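Local coordinates for uncharacterized protein (Bacteroides thetaiotaomicron VPI-5482, PDB 3KNY) that is of unknown function but is probably a two-domain lipoprotein of the BT_3535-like family, at residues P40-L45 with E71-I76; R47-R52 with N77-R82; S51-N56 with T213-P218; Y57-K62 with L95-E100. One frame throughout, in Å; residues are numbered along the deposited sequence.

Interaction 1 (P40-L45 with E71-I76); sequences PKEYEL and EIYDCI
Glu42 lies flat over the ring of Tyr73, and one turn further on Leu45 meets Ile76; the two pairs form a helix-helix contact in which helix 40-49 packs at an incline against helix 66-84. Glu42 can be followed atom by atom across the ring. Its CB stands 3.8 Å from Tyr73 CE1, and its CG comes down on one face toward the rim, 3.6 Å from the same CE1, as a CH-pi contact 21° off the ring normal. The chain then runs on extended, with CD 3.8 Å from Tyr73 CZ. The carboxylate stacks on the ring, their planes only 5° apart, so that OE2 sits 3.8 Å from Tyr73 CE2 while OE1 reaches toward the hydroxyl end. OE1 is itself taken by the backbone N of Thr39, just before the helix, which is likely to steady the carboxylate in its flat pose. Tyr73 also touches Val38, in the loop that leads into helix 40-49. With an alanine in place of Tyr73, the methylenes of Glu42 would probably lose the surface they lie on, and a gap would open between the helices. Beyond the ring the contact turns apolar: the CG2 branch of Ile76, set opposite the backbone N about CA-CB, touches Leu45 CB at 3.6 Å.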
loop_
_atom_site.group_PDB
_atom_site.type_symbol
_atom_site.label_atom_id
_atom_site.label_comp_id
_atom_site.label_asym_id
_atom_site.label_seq_id
_atom_site.Cartn_x
_atom_site.Cartn_y
_atom_site.Cartn_z
ATOM N N PRO A 40 20.671 -4.426 11.325
ATOM C CA PRO A 40 20.876 -5.381 10.234
ATOM C C PRO A 40 19.848 -6.510 10.182
ATOM O O PRO A 40 19.449 -6.899 9.090
ATOM C CB PRO A 40 22.262 -5.957 10.535
ATOM C CG PRO A 40 22.978 -4.841 11.159
ATOM C CD PRO A 40 21.960 -4.013 11.911
ATOM N N LYS A 41 19.440 -7.029 11.343
ATOM C CA LYS A 41 18.455 -8.119 11.410
ATOM C C LYS A 41 17.168 -7.663 10.721
ATOM O O LYS A 41 16.634 -8.329 9.819
ATOM C CB LYS A 41 18.137 -8.474 12.862
ATOM C CG LYS A 41 19.328 -8.857 13.740
ATOM C CD LYS A 41 19.468 -10.370 13.976
ATOM C CE LYS A 41 20.057 -10.605 15.382
ATOM N NZ LYS A 41 20.697 -11.936 15.616
ATOM N N GLU A 42 16.704 -6.498 11.167
ATOM C CA GLU A 42 15.520 -5.846 10.631
ATOM C C GLU A 42 15.689 -5.572 9.146
ATOM O O GLU A 42 14.853 -5.992 8.322
ATOM C CB GLU A 42 15.258 -4.534 11.382
ATOM C CG GLU A 42 14.781 -4.743 12.818
ATOM C CD GLU A 42 14.925 -3.520 13.699
ATOM O OE1 GLU A 42 15.449 -2.477 13.252
ATOM O OE2 GLU A 42 14.518 -3.611 14.870
ATOM N N TYR A 43 16.777 -4.884 8.801
ATOM C CA TYR A 43 17.055 -4.540 7.405
ATOM C C TYR A 43 16.952 -5.762 6.504
ATOM O O TYR A 43 16.443 -5.686 5.383
ATOM C CB TYR A 43 18.441 -3.917 7.277
ATOM C CG TYR A 43 18.718 -3.282 5.932
ATOM C CD1 TYR A 43 18.417 -1.934 5.705
ATOM C CD2 TYR A 43 19.295 -4.014 4.888
ATOM C CE1 TYR A 43 18.678 -1.326 4.481
ATOM C CE2 TYR A 43 19.555 -3.411 3.654
ATOM C CZ TYR A 43 19.244 -2.065 3.467
ATOM O OH TYR A 43 19.486 -1.447 2.264
ATOM N N GLU A 44 17.407 -6.896 7.013
ATOM C CA GLU A 44 17.390 -8.126 6.234
ATOM C C GLU A 44 15.968 -8.604 5.956
ATOM O O GLU A 44 15.703 -9.151 4.893
ATOM C CB GLU A 44 18.188 -9.232 6.931
ATOM C CG GLU A 44 19.066 -10.014 5.973
ATOM C CD GLU A 44 20.034 -9.109 5.243
ATOM O OE1 GLU A 44 20.555 -8.177 5.887
ATOM O OE2 GLU A 44 20.252 -9.310 4.027
ATOM N N LEU A 45 15.057 -8.405 6.904
ATOM C CA LEU A 45 13.676 -8.785 6.691
ATOM C C LEU A 45 13.073 -7.869 5.592
ATOM O O LEU A 45 12.484 -8.331 4.604
ATOM C CB LEU A 45 12.898 -8.727 8.011
ATOM C CG LEU A 45 13.297 -9.760 9.072
ATOM C CD1 LEU A 45 12.523 -9.542 10.348
ATOM C CD2 LEU A 45 13.117 -11.190 8.577
ATOM N N GLU A 71 4.840 -5.521 17.014
ATOM C CA GLU A 71 3.767 -5.750 16.049
ATOM C C GLU A 71 4.316 -5.770 14.607
ATOM O O GLU A 71 4.210 -6.791 13.899
ATOM C CB GLU A 71 2.650 -4.697 16.205
ATOM C CG GLU A 71 1.676 -4.989 17.354
ATOM C CD GLU A 71 0.739 -3.831 17.678
ATOM O OE1 GLU A 71 0.628 -2.884 16.872
ATOM O OE2 GLU A 71 0.108 -3.872 18.758
ATOM N N ILE A 72 4.930 -4.656 14.201
ATOM C CA ILE A 72 5.444 -4.519 12.847
ATOM C C ILE A 72 6.394 -5.666 12.497
ATOM O O ILE A 72 6.265 -6.289 11.443
ATOM C CB ILE A 72 6.129 -3.154 12.602
ATOM C CG1 ILE A 72 5.148 -2.002 12.846
ATOM C CG2 ILE A 72 6.644 -3.074 11.173
ATOM C CD1 ILE A 72 5.688 -0.643 12.482
ATOM N N TYR A 73 7.326 -5.982 13.382
ATOM C CA TYR A 73 8.339 -6.972 13.036
ATOM C C TYR A 73 7.813 -8.402 13.182
ATOM O O TYR A 73 8.149 -9.264 12.377
ATOM C CB TYR A 73 9.683 -6.671 13.756
ATOM C CG TYR A 73 10.360 -5.395 13.185
ATOM C CD1 TYR A 73 10.898 -5.385 11.886
ATOM C CD2 TYR A 73 10.431 -4.193 13.924
ATOM C CE1 TYR A 73 11.486 -4.230 11.347
ATOM C CE2 TYR A 73 11.031 -3.029 13.384
ATOM C CZ TYR A 73 11.550 -3.064 12.097
ATOM O OH TYR A 73 12.146 -1.941 11.564
ATOM N N ASP A 74 6.944 -8.643 14.161
ATOM C CA ASP A 74 6.283 -9.948 14.267
ATOM C C ASP A 74 5.578 -10.265 12.956
ATOM O O ASP A 74 5.611 -11.390 12.463
ATOM C CB ASP A 74 5.239 -9.959 15.389
ATOM C CG ASP A 74 5.834 -10.269 16.755
ATOM O OD1 ASP A 74 7.055 -10.508 16.848
ATOM O OD2 ASP A 74 5.067 -10.285 17.742
ATOM N N CYS A 75 4.955 -9.240 12.397
ATOM C CA CYS A 75 4.210 -9.354 11.169
ATOM C C CYS A 75 5.099 -9.666 9.964
ATOM O O CYS A 75 4.882 -10.650 9.249
ATOM C CB CYS A 75 3.461 -8.046 10.963
ATOM S SG CYS A 75 2.572 -8.011 9.442
ATOM N N ILE A 76 6.079 -8.793 9.754
ATOM C CA ILE A 76 7.083 -8.896 8.688
ATOM C C ILE A 76 7.830 -10.213 8.777
ATOM O O ILE A 76 8.174 -10.814 7.770
ATOM C CB ILE A 76 8.076 -7.689 8.831
ATOM C CG1 ILE A 76 7.396 -6.418 8.339
ATOM C CG2 ILE A 76 9.368 -7.874 8.074
ATOM C CD1 ILE A 76 6.850 -6.535 6.911
#

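Interaction 2 (R47-R52 with N77-R82); sequences RTMSSR and NNICER
Packing of apolar and sulfur- or selenium-bearing side chains joins Thr48 and Met49, near the C-terminal end of helix 40-49, to Ile79 and Cys80 in the C-terminal half of helix 66-84, in a largely buried part of the fold. Met49, present as selenomethionine, does most of the touching. Its chain bends at the second torsion (chi2 68°) and meets Ile79 at about a right angle. SE lies 3.4 Å from Ile79 CG2, and the terminal CE rests against both CG2 and CD1 of the isoleucine. Alongside, Thr48 turns its methyl branch to the neighbouring helix, CG2 being 3.6 Å from Cys80 SG, while Met49 SE approaches the same sulfur at 4.0 Å. The two helices here form a layer over a beta-sheet: Met49 also rests on Ile55 and Ile79 on Tyr53, both of strand 53-55. Replacing Ile79 with an alanine would probably open a gap beside SE and CE of Met49, with Ile76 left as a neighbour on that helix. Several polar groups bond within their own segment, while Arg52 NE and Asn78 ND2 go to the backbone oxygens of Ile88 and Asp185. Thr48 O accepts from Ser51 N, and Ser50 OG donates to Arg47 O at 2.9 Å. On the other helix, Arg82 NE gives a nearly straight bond (172°) to Asn78 OD1, 3.2 Å away, approaching from above the amide carbonyl plane.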
loop_
_atom_site.group_PDB
_atom_site.type_symbol
_atom_site.label_atom_id
_atom_site.label_comp_id
_atom_site.label_asym_id
_atom_site.label_seq_id
_atom_site.Cartn_x
_atom_site.Cartn_y
_atom_site.Cartn_z
ATOM N N ARG A 47 14.706 -6.412 3.225
ATOM C CA ARG A 47 15.236 -6.882 1.947
ATOM C C ARG A 47 14.380 -8.034 1.401
ATOM O O ARG A 47 14.028 -8.023 0.224
ATOM C CB ARG A 47 16.704 -7.328 2.042
ATOM C CG ARG A 47 17.285 -7.754 0.666
ATOM C CD ARG A 47 18.499 -8.654 0.775
ATOM N NE ARG A 47 19.449 -8.099 1.722
ATOM C CZ ARG A 47 20.212 -7.037 1.486
ATOM N NH1 ARG A 47 20.154 -6.399 0.314
ATOM N NH2 ARG A 47 21.040 -6.606 2.433
ATOM N N THR A 48 14.068 -9.024 2.243
ATOM C CA THR A 48 13.225 -10.164 1.824
ATOM C C THR A 48 11.841 -9.685 1.348
ATOM O O THR A 48 11.303 -10.117 0.326
ATOM C CB THR A 48 13.009 -11.167 2.988
ATOM O OG1 THR A 48 14.243 -11.814 3.294
ATOM C CG2 THR A 48 11.926 -12.225 2.633
HETATM N N MSE A 49 11.305 -8.768 2.135
HETATM C CA MSE A 49 9.986 -8.210 1.964
HETATM C C MSE A 49 9.940 -7.418 0.657
HETATM O O MSE A 49 8.960 -7.488 -0.079
HETATM C CB MSE A 49 9.713 -7.315 3.182
HETATM C CG MSE A 49 8.307 -7.262 3.611
HETATM SE SE MSE A 49 7.546 -8.886 4.381
HETATM C CE MSE A 49 5.801 -8.009 4.331
ATOM N N SER A 50 11.028 -6.713 0.341
ATOM C CA SER A 50 11.077 -5.873 -0.866
ATOM C C SER A 50 11.145 -6.707 -2.143
ATOM O O SER A 50 11.079 -6.160 -3.240
ATOM C CB SER A 50 12.268 -4.898 -0.829
ATOM O OG SER A 50 13.473 -5.548 -1.218
ATOM N N SER A 51 11.299 -8.021 -2.005
ATOM C CA SER A 51 11.314 -8.899 -3.171
ATOM C C SER A 51 9.895 -9.233 -3.624
ATOM O O SER A 51 9.719 -9.854 -4.666
ATOM C CB SER A 51 12.030 -10.195 -2.844
ATOM O OG SER A 51 11.218 -11.028 -2.044
ATOM N N ARG A 52 8.898 -8.874 -2.814
ATOM C CA ARG A 52 7.482 -9.169 -3.129
ATOM C C ARG A 52 6.553 -7.977 -3.017
ATOM O O ARG A 52 5.459 -8.020 -3.578
ATOM C CB ARG A 52 6.933 -10.243 -2.191
ATOM C CG ARG A 52 7.653 -11.552 -2.270
ATOM C CD ARG A 52 7.301 -12.284 -3.536
ATOM N NE ARG A 52 7.933 -13.586 -3.512
ATOM C CZ ARG A 52 9.199 -13.805 -3.834
ATOM N NH1 ARG A 52 9.969 -12.801 -4.249
ATOM N NH2 ARG A 52 9.692 -15.040 -3.745
ATOM N N ASN A 77 8.073 -10.670 9.999
ATOM C CA ASN A 77 8.799 -11.923 10.201
ATOM C C ASN A 77 7.997 -13.088 9.656
ATOM O O ASN A 77 8.508 -13.938 8.918
ATOM C CB ASN A 77 9.111 -12.173 11.684
ATOM C CG ASN A 77 10.118 -13.293 11.871
ATOM O OD1 ASN A 77 11.283 -13.137 11.521
ATOM N ND2 ASN A 77 9.672 -14.433 12.391
ATOM N N ASN A 78 6.731 -13.104 10.034
ATOM C CA ASN A 78 5.791 -14.111 9.595
ATOM C C ASN A 78 5.672 -14.118 8.068
ATOM O O ASN A 78 5.735 -15.177 7.442
ATOM C CB ASN A 78 4.453 -13.839 10.299
ATOM C CG ASN A 78 3.277 -14.432 9.591
ATOM O OD1 ASN A 78 3.107 -15.656 9.593
ATOM N ND2 ASN A 78 2.430 -13.561 8.983
ATOM N N ILE A 79 5.530 -12.940 7.465
ATOM C CA ILE A 79 5.413 -12.849 6.005
ATOM C C ILE A 79 6.693 -13.366 5.317
ATOM O O ILE A 79 6.620 -14.121 4.347
ATOM C CB ILE A 79 5.062 -11.390 5.529
ATOM C CG1 ILE A 79 3.662 -11.001 6.025
ATOM C CG2 ILE A 79 5.126 -11.284 4.008
ATOM C CD1 ILE A 79 3.378 -9.509 6.064
ATOM N N CYS A 80 7.856 -12.969 5.840
ATOM C CA CYS A 80 9.145 -13.412 5.297
ATOM C C CYS A 80 9.276 -14.925 5.332
ATOM O O CYS A 80 9.799 -15.544 4.406
ATOM C CB CYS A 80 10.284 -12.809 6.100
ATOM S SG CYS A 80 10.631 -11.082 5.738
ATOM N N GLU A 81 8.810 -15.519 6.419
ATOM C CA GLU A 81 8.800 -16.959 6.518
ATOM C C GLU A 81 8.026 -17.596 5.374
ATOM O O GLU A 81 8.444 -18.623 4.837
ATOM C CB GLU A 81 8.219 -17.402 7.858
ATOM C CG GLU A 81 8.132 -18.926 8.011
ATOM C CD GLU A 81 8.398 -19.392 9.423
ATOM O OE1 GLU A 81 8.567 -18.527 10.319
ATOM O OE2 GLU A 81 8.460 -20.629 9.632
ATOM N N ARG A 82 6.908 -16.984 4.997
ATOM C CA ARG A 82 6.113 -17.498 3.886
ATOM C C ARG A 82 6.773 -17.247 2.551
ATOM O O ARG A 82 6.663 -18.072 1.648
ATOM C CB ARG A 82 4.725 -16.889 3.912
ATOM C CG ARG A 82 3.994 -17.304 5.148
ATOM C CD ARG A 82 3.018 -16.274 5.626
ATOM N NE ARG A 82 2.310 -16.841 6.761
ATOM C CZ ARG A 82 1.310 -17.712 6.657
ATOM N NH1 ARG A 82 0.864 -18.107 5.470
ATOM N NH2 ARG A 82 0.743 -18.186 7.750
#

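Interaction 3 (S51-N56 with T213-P218); sequences SRYEIN and TGFMIP
Tyr53 and Phe215 make this contact as an aromatic pair between strands 53-55 and 204-217. The rings are arranged edge-to-face with an offset: the edge of Tyr53 is directed at the face of Phe215, with the planes at 86° and the centroids 5.7 Å apart. In both residues CG is anti to the carbonyl carbon (chi1 -63° and -68°), which sends the two rings toward each other from backbones whose nearest CA atoms, those of Tyr53 and Phe215, are 8.7 Å apart. The apolar touch is narrow. Tyr53 CE2 comes 3.9 Å from Phe215 CD1, which lies close to the plane of the tyrosine ring, and 4.1 Å from Phe215 CG. Further apolar partners flank the pair: Leu188 meets both rings, Ile79 of helix 66-84 packs on Tyr53, and Leu95 packs on Phe215. Backbone hydrogen bonds run through a third strand instead of directly between the two segments: Glu54 and Asn56 pair with Leu95 on one side of strand 93-97, and Phe215 and Ile217 with Asn96 on the other. All three strands are parallel, and strand 53-55, helix 66-84 and strand 93-97 make a beta-alpha-beta crossover. The ring pair is thus a contact between next-but-one strands, closing over the intervening strand on the helix-covered face of the sheet.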
loop_
_atom_site.group_PDB
_atom_site.type_symbol
_atom_site.label_atom_id
_atom_site.label_comp_id
_atom_site.label_asym_id
_atom_site.label_seq_id
_atom_site.Cartn_x
_atom_site.Cartn_y
_atom_site.Cartn_z
ATOM N N SER A 51 11.299 -8.021 -2.005
ATOM C CA SER A 51 11.314 -8.899 -3.171
ATOM C C SER A 51 9.895 -9.233 -3.624
ATOM O O SER A 51 9.719 -9.854 -4.666
ATOM C CB SER A 51 12.030 -10.195 -2.844
ATOM O OG SER A 51 11.218 -11.028 -2.044
ATOM N N ARG A 52 8.898 -8.874 -2.814
ATOM C CA ARG A 52 7.482 -9.169 -3.129
ATOM C C ARG A 52 6.553 -7.977 -3.017
ATOM O O ARG A 52 5.459 -8.020 -3.578
ATOM C CB ARG A 52 6.933 -10.243 -2.191
ATOM C CG ARG A 52 7.653 -11.552 -2.270
ATOM C CD ARG A 52 7.301 -12.284 -3.536
ATOM N NE ARG A 52 7.933 -13.586 -3.512
ATOM C CZ ARG A 52 9.199 -13.805 -3.834
ATOM N NH1 ARG A 52 9.969 -12.801 -4.249
ATOM N NH2 ARG A 52 9.692 -15.040 -3.745
ATOM N N TYR A 53 6.964 -6.947 -2.280
ATOM C CA TYR A 53 6.117 -5.790 -2.010
ATOM C C TYR A 53 6.867 -4.517 -2.361
ATOM O O TYR A 53 8.090 -4.437 -2.183
ATOM C CB TYR A 53 5.750 -5.710 -0.524
ATOM C CG TYR A 53 4.930 -6.849 0.005
ATOM C CD1 TYR A 53 5.533 -8.021 0.469
ATOM C CD2 TYR A 53 3.533 -6.749 0.066
ATOM C CE1 TYR A 53 4.757 -9.078 0.970
ATOM C CE2 TYR A 53 2.753 -7.794 0.556
ATOM C CZ TYR A 53 3.361 -8.950 1.008
ATOM O OH TYR A 53 2.572 -9.962 1.488
ATOM N N GLU A 54 6.139 -3.526 -2.849
ATOM C CA GLU A 54 6.717 -2.233 -3.081
ATOM C C GLU A 54 6.281 -1.425 -1.893
ATOM O O GLU A 54 5.096 -1.157 -1.731
ATOM C CB GLU A 54 6.273 -1.669 -4.417
ATOM C CG GLU A 54 6.963 -2.417 -5.567
ATOM C CD GLU A 54 6.409 -2.095 -6.939
ATOM O OE1 GLU A 54 5.159 -1.920 -7.062
ATOM O OE2 GLU A 54 7.230 -2.049 -7.891
ATOM N N ILE A 55 7.260 -1.062 -1.060
ATOM C CA ILE A 55 7.031 -0.630 0.317
ATOM C C ILE A 55 7.176 0.883 0.527
ATOM O O ILE A 55 8.093 1.519 0.032
ATOM C CB ILE A 55 8.014 -1.382 1.263
ATOM C CG1 ILE A 55 7.901 -2.901 1.059
ATOM C CG2 ILE A 55 7.751 -1.038 2.711
ATOM C CD1 ILE A 55 8.911 -3.771 1.857
ATOM N N ASN A 56 6.245 1.454 1.267
ATOM C CA ASN A 56 6.341 2.838 1.689
ATOM C C ASN A 56 6.903 2.831 3.105
ATOM O O ASN A 56 6.276 2.298 4.012
ATOM C CB ASN A 56 4.980 3.534 1.656
ATOM C CG ASN A 56 5.046 4.944 2.189
ATOM O OD1 ASN A 56 5.863 5.239 3.043
ATOM N ND2 ASN A 56 4.187 5.820 1.696
ATOM N N THR A 213 -3.617 -3.588 -6.037
ATOM C CA THR A 213 -3.815 -4.019 -4.660
ATOM C C THR A 213 -2.740 -3.415 -3.758
ATOM O O THR A 213 -1.564 -3.433 -4.067
ATOM C CB THR A 213 -3.806 -5.550 -4.535
ATOM O OG1 THR A 213 -4.898 -6.099 -5.287
ATOM C CG2 THR A 213 -3.957 -6.002 -3.089
ATOM N N GLY A 214 -3.178 -2.851 -2.653
ATOM C CA GLY A 214 -2.304 -2.324 -1.663
ATOM C C GLY A 214 -2.570 -3.016 -0.338
ATOM O O GLY A 214 -3.729 -3.307 0.011
ATOM N N PHE A 215 -1.486 -3.262 0.396
ATOM C CA PHE A 215 -1.535 -3.918 1.685
ATOM C C PHE A 215 -1.172 -2.952 2.793
ATOM O O PHE A 215 -0.418 -2.007 2.597
ATOM C CB PHE A 215 -0.607 -5.136 1.697
ATOM C CG PHE A 215 -1.073 -6.257 0.799
ATOM C CD1 PHE A 215 -0.703 -6.296 -0.523
ATOM C CD2 PHE A 215 -1.931 -7.245 1.282
ATOM C CE1 PHE A 215 -1.141 -7.333 -1.360
ATOM C CE2 PHE A 215 -2.382 -8.275 0.468
ATOM C CZ PHE A 215 -1.979 -8.313 -0.867
HETATM N N MSE A 216 -1.723 -3.199 3.971
HETATM C CA MSE A 216 -1.510 -2.329 5.103
HETATM C C MSE A 216 -1.238 -3.150 6.370
HETATM O O MSE A 216 -1.997 -4.074 6.694
HETATM C CB MSE A 216 -2.740 -1.453 5.272
HETATM C CG MSE A 216 -2.889 -0.451 4.178
HETATM SE SE MSE A 216 -4.571 0.471 4.252
HETATM C CE MSE A 216 -5.724 -0.776 3.332
ATOM N N ILE A 217 -0.135 -2.846 7.061
ATOM C CA ILE A 217 0.082 -3.435 8.381
ATOM C C ILE A 217 -0.840 -2.660 9.316
ATOM O O ILE A 217 -0.620 -1.469 9.551
ATOM C CB ILE A 217 1.543 -3.356 8.898
ATOM C CG1 ILE A 217 2.488 -4.151 7.990
ATOM C CG2 ILE A 217 1.616 -3.923 10.341
ATOM C CD1 ILE A 217 3.896 -4.391 8.579
ATOM N N PRO A 218 -1.880 -3.324 9.836
ATOM C CA PRO A 218 -2.852 -2.648 10.691
ATOM C C PRO A 218 -2.217 -2.114 11.965
ATOM O O PRO A 218 -1.340 -2.794 12.498
ATOM C CB PRO A 218 -3.859 -3.745 11.047
ATOM C CG PRO A 218 -3.309 -5.021 10.546
ATOM C CD PRO A 218 -2.051 -4.781 9.806
ATOM O OXT PRO A 218 -2.561 -1.041 12.475
#

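Interaction 4 (Y57-K62 with L95-E100); sequences YSFLKK and LNIADE
In the connection that leads from strand 53-55 to helix 66-84 of a beta-alpha-beta unit, Phe59 and Lys62 reach back to Ile97, the last residue of the returning strand 93-97, and to Asp99 in the loop just after it. Phe59 stands on a short 3-10 turn, its CG placed between the backbone N and the carbonyl carbon (chi1 78°), which lays the ring flat over the isoleucine. Ile97 CB sits under one face, 3.7 Å from the Phe59 ring centroid and 24° off the normal, as a CH-pi contact. Its two branches spread beneath the ring: CG1 lies by Phe59 CD1 and CE1, and CG2 is 3.8 Å from Phe59 CD2. Leu60 CG covers the opposite face, so the ring is held between two aliphatic groups, and Ile72 of helix 66-84 touches both Phe59 and Ile97. Nearer solvent, the Lys62 chain bends at its third torsion (chi3 -76°) and crosses Asp99 at about a right angle. Its NZ forms a salt bridge, 3.2 Å from Asp99 OD1 and 3.4 Å from Asp99 OD2, both weak as hydrogen bonds. Asp99 OD2 also lies close to Asp101 OD2, a like charge. The ammonium group would therefore be expected to offset some of that repulsion, although its long bonds suggest a loose electrostatic tie beside the ring packing.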
loop_
_atom_site.group_PDB
_atom_site.type_symbol
_atom_site.label_atom_id
_atom_site.label_comp_id
_atom_site.label_asym_id
_atom_site.label_seq_id
_atom_site.Cartn_x
_atom_site.Cartn_y
_atom_site.Cartn_z
ATOM N N TYR A 57 8.077 3.445 3.278
ATOM C CA TYR A 57 8.792 3.473 4.565
ATOM C C TYR A 57 8.463 4.703 5.422
ATOM O O TYR A 57 9.072 4.893 6.465
ATOM C CB TYR A 57 10.313 3.336 4.338
ATOM C CG TYR A 57 10.723 1.956 3.825
ATOM C CD1 TYR A 57 10.853 0.867 4.699
ATOM C CD2 TYR A 57 10.962 1.734 2.468
ATOM C CE1 TYR A 57 11.218 -0.423 4.228
ATOM C CE2 TYR A 57 11.315 0.450 1.986
ATOM C CZ TYR A 57 11.446 -0.618 2.876
ATOM O OH TYR A 57 11.792 -1.868 2.389
ATOM N N SER A 58 7.472 5.503 5.021
ATOM C CA SER A 58 7.108 6.734 5.746
ATOM C C SER A 58 6.972 6.554 7.263
ATOM O O SER A 58 7.170 7.498 8.015
ATOM C CB SER A 58 5.786 7.318 5.231
ATOM O OG SER A 58 4.680 6.590 5.778
ATOM N N PHE A 59 6.614 5.361 7.710
ATOM C CA PHE A 59 6.420 5.127 9.133
ATOM C C PHE A 59 7.672 5.187 10.000
ATOM O O PHE A 59 7.576 5.325 11.220
ATOM C CB PHE A 59 5.776 3.776 9.344
ATOM C CG PHE A 59 6.724 2.625 9.224
ATOM C CD1 PHE A 59 7.141 2.173 7.972
ATOM C CD2 PHE A 59 7.178 1.967 10.367
ATOM C CE1 PHE A 59 8.001 1.089 7.859
ATOM C CE2 PHE A 59 8.031 0.883 10.262
ATOM C CZ PHE A 59 8.443 0.440 9.001
ATOM N N LEU A 60 8.845 5.032 9.392
ATOM C CA LEU A 60 10.107 5.138 10.133
ATOM C C LEU A 60 10.451 6.598 10.376
ATOM O O LEU A 60 11.405 6.893 11.082
ATOM C CB LEU A 60 11.255 4.431 9.393
ATOM C CG LEU A 60 11.205 2.895 9.361
ATOM C CD1 LEU A 60 12.214 2.344 8.374
ATOM C CD2 LEU A 60 11.436 2.306 10.738
ATOM N N LYS A 61 9.672 7.517 9.814
ATOM C CA LYS A 61 9.900 8.926 10.040
ATOM C C LYS A 61 9.122 9.413 11.269
ATOM O O LYS A 61 8.649 10.543 11.306
ATOM C CB LYS A 61 9.536 9.733 8.791
ATOM C CG LYS A 61 10.264 9.274 7.520
ATOM C CD LYS A 61 10.705 10.460 6.631
ATOM C CE LYS A 61 10.640 10.124 5.129
ATOM N NZ LYS A 61 9.228 9.857 4.622
ATOM N N LYS A 62 9.023 8.574 12.295
ATOM C CA LYS A 62 8.200 8.884 13.455
ATOM C C LYS A 62 8.535 7.922 14.581
ATOM O O LYS A 62 8.882 6.771 14.339
ATOM C CB LYS A 62 6.721 8.750 13.083
ATOM C CG LYS A 62 5.747 9.572 13.923
ATOM C CD LYS A 62 4.329 9.535 13.315
ATOM C CE LYS A 62 4.205 10.442 12.079
ATOM N NZ LYS A 62 2.988 10.150 11.265
ATOM N N LEU A 95 2.707 -1.837 -0.080
ATOM C CA LEU A 95 2.627 -2.032 1.376
ATOM C C LEU A 95 2.827 -0.709 2.125
ATOM O O LEU A 95 3.741 0.035 1.807
ATOM C CB LEU A 95 3.669 -3.045 1.842
ATOM C CG LEU A 95 3.652 -3.469 3.318
ATOM C CD1 LEU A 95 2.370 -4.211 3.617
ATOM C CD2 LEU A 95 4.894 -4.331 3.674
ATOM N N ASN A 96 1.935 -0.411 3.073
ATOM C CA ASN A 96 2.043 0.724 4.005
ATOM C C ASN A 96 2.037 0.163 5.386
ATOM O O ASN A 96 1.433 -0.883 5.633
ATOM C CB ASN A 96 0.815 1.614 4.021
ATOM C CG ASN A 96 0.679 2.424 2.803
ATOM O OD1 ASN A 96 1.647 2.739 2.128
ATOM N ND2 ASN A 96 -0.537 2.781 2.498
ATOM N N ILE A 97 2.664 0.897 6.298
ATOM C CA ILE A 97 2.698 0.544 7.692
ATOM C C ILE A 97 1.930 1.659 8.381
ATOM O O ILE A 97 2.339 2.827 8.325
ATOM C CB ILE A 97 4.135 0.473 8.184
ATOM C CG1 ILE A 97 5.030 -0.218 7.128
ATOM C CG2 ILE A 97 4.186 -0.204 9.559
ATOM C CD1 ILE A 97 4.695 -1.623 6.850
ATOM N N ALA A 98 0.793 1.311 8.981
ATOM C CA ALA A 98 -0.054 2.307 9.629
ATOM C C ALA A 98 0.677 2.883 10.830
ATOM O O ALA A 98 1.575 2.241 11.401
ATOM C CB ALA A 98 -1.357 1.701 10.063
ATOM N N ASP A 99 0.304 4.103 11.203
ATOM C CA ASP A 99 0.853 4.736 12.392
ATOM C C ASP A 99 0.303 4.058 13.646
ATOM O O ASP A 99 -0.617 3.233 13.583
ATOM C CB ASP A 99 0.481 6.216 12.423
ATOM C CG ASP A 99 1.271 7.045 11.437
ATOM O OD1 ASP A 99 2.517 6.952 11.424
ATOM O OD2 ASP A 99 0.637 7.811 10.687
ATOM N N GLU A 100 0.871 4.421 14.791
ATOM C CA GLU A 100 0.392 3.920 16.073
ATOM C C GLU A 100 -0.863 4.716 16.495
ATOM O O GLU A 100 -1.652 4.216 17.304
ATOM C CB GLU A 100 1.516 3.970 17.135
ATOM C CG GLU A 100 1.469 2.843 18.194
ATOM C CD GLU A 100 2.712 2.785 19.104
ATOM O OE1 GLU A 100 3.725 3.454 18.812
ATOM O OE2 GLU A 100 2.688 2.043 20.108
#

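Interactions 1 and 2 hold the same two helices, 40-49 and 66-84, and meet where Ile76 touches Met49; the first lies nearer the surface and uses a carboxylate on a ring, whereas the second is buried and depends on selenium, sulfur and methyl groups. Interaction 3 is the most central, about 5 Å from the chain centre, and is purely aromatic. Interaction 4 shares its sheet, with strand 93-97 bonded to strand 204-217, and grades from a buried ring contact to an ion pair near the surface, the one salt bridge across any of the four. Ile72 and Ile79 of helix 66-84 and Met49 of helix 40-49 are among the residues packing the helices on the sheet.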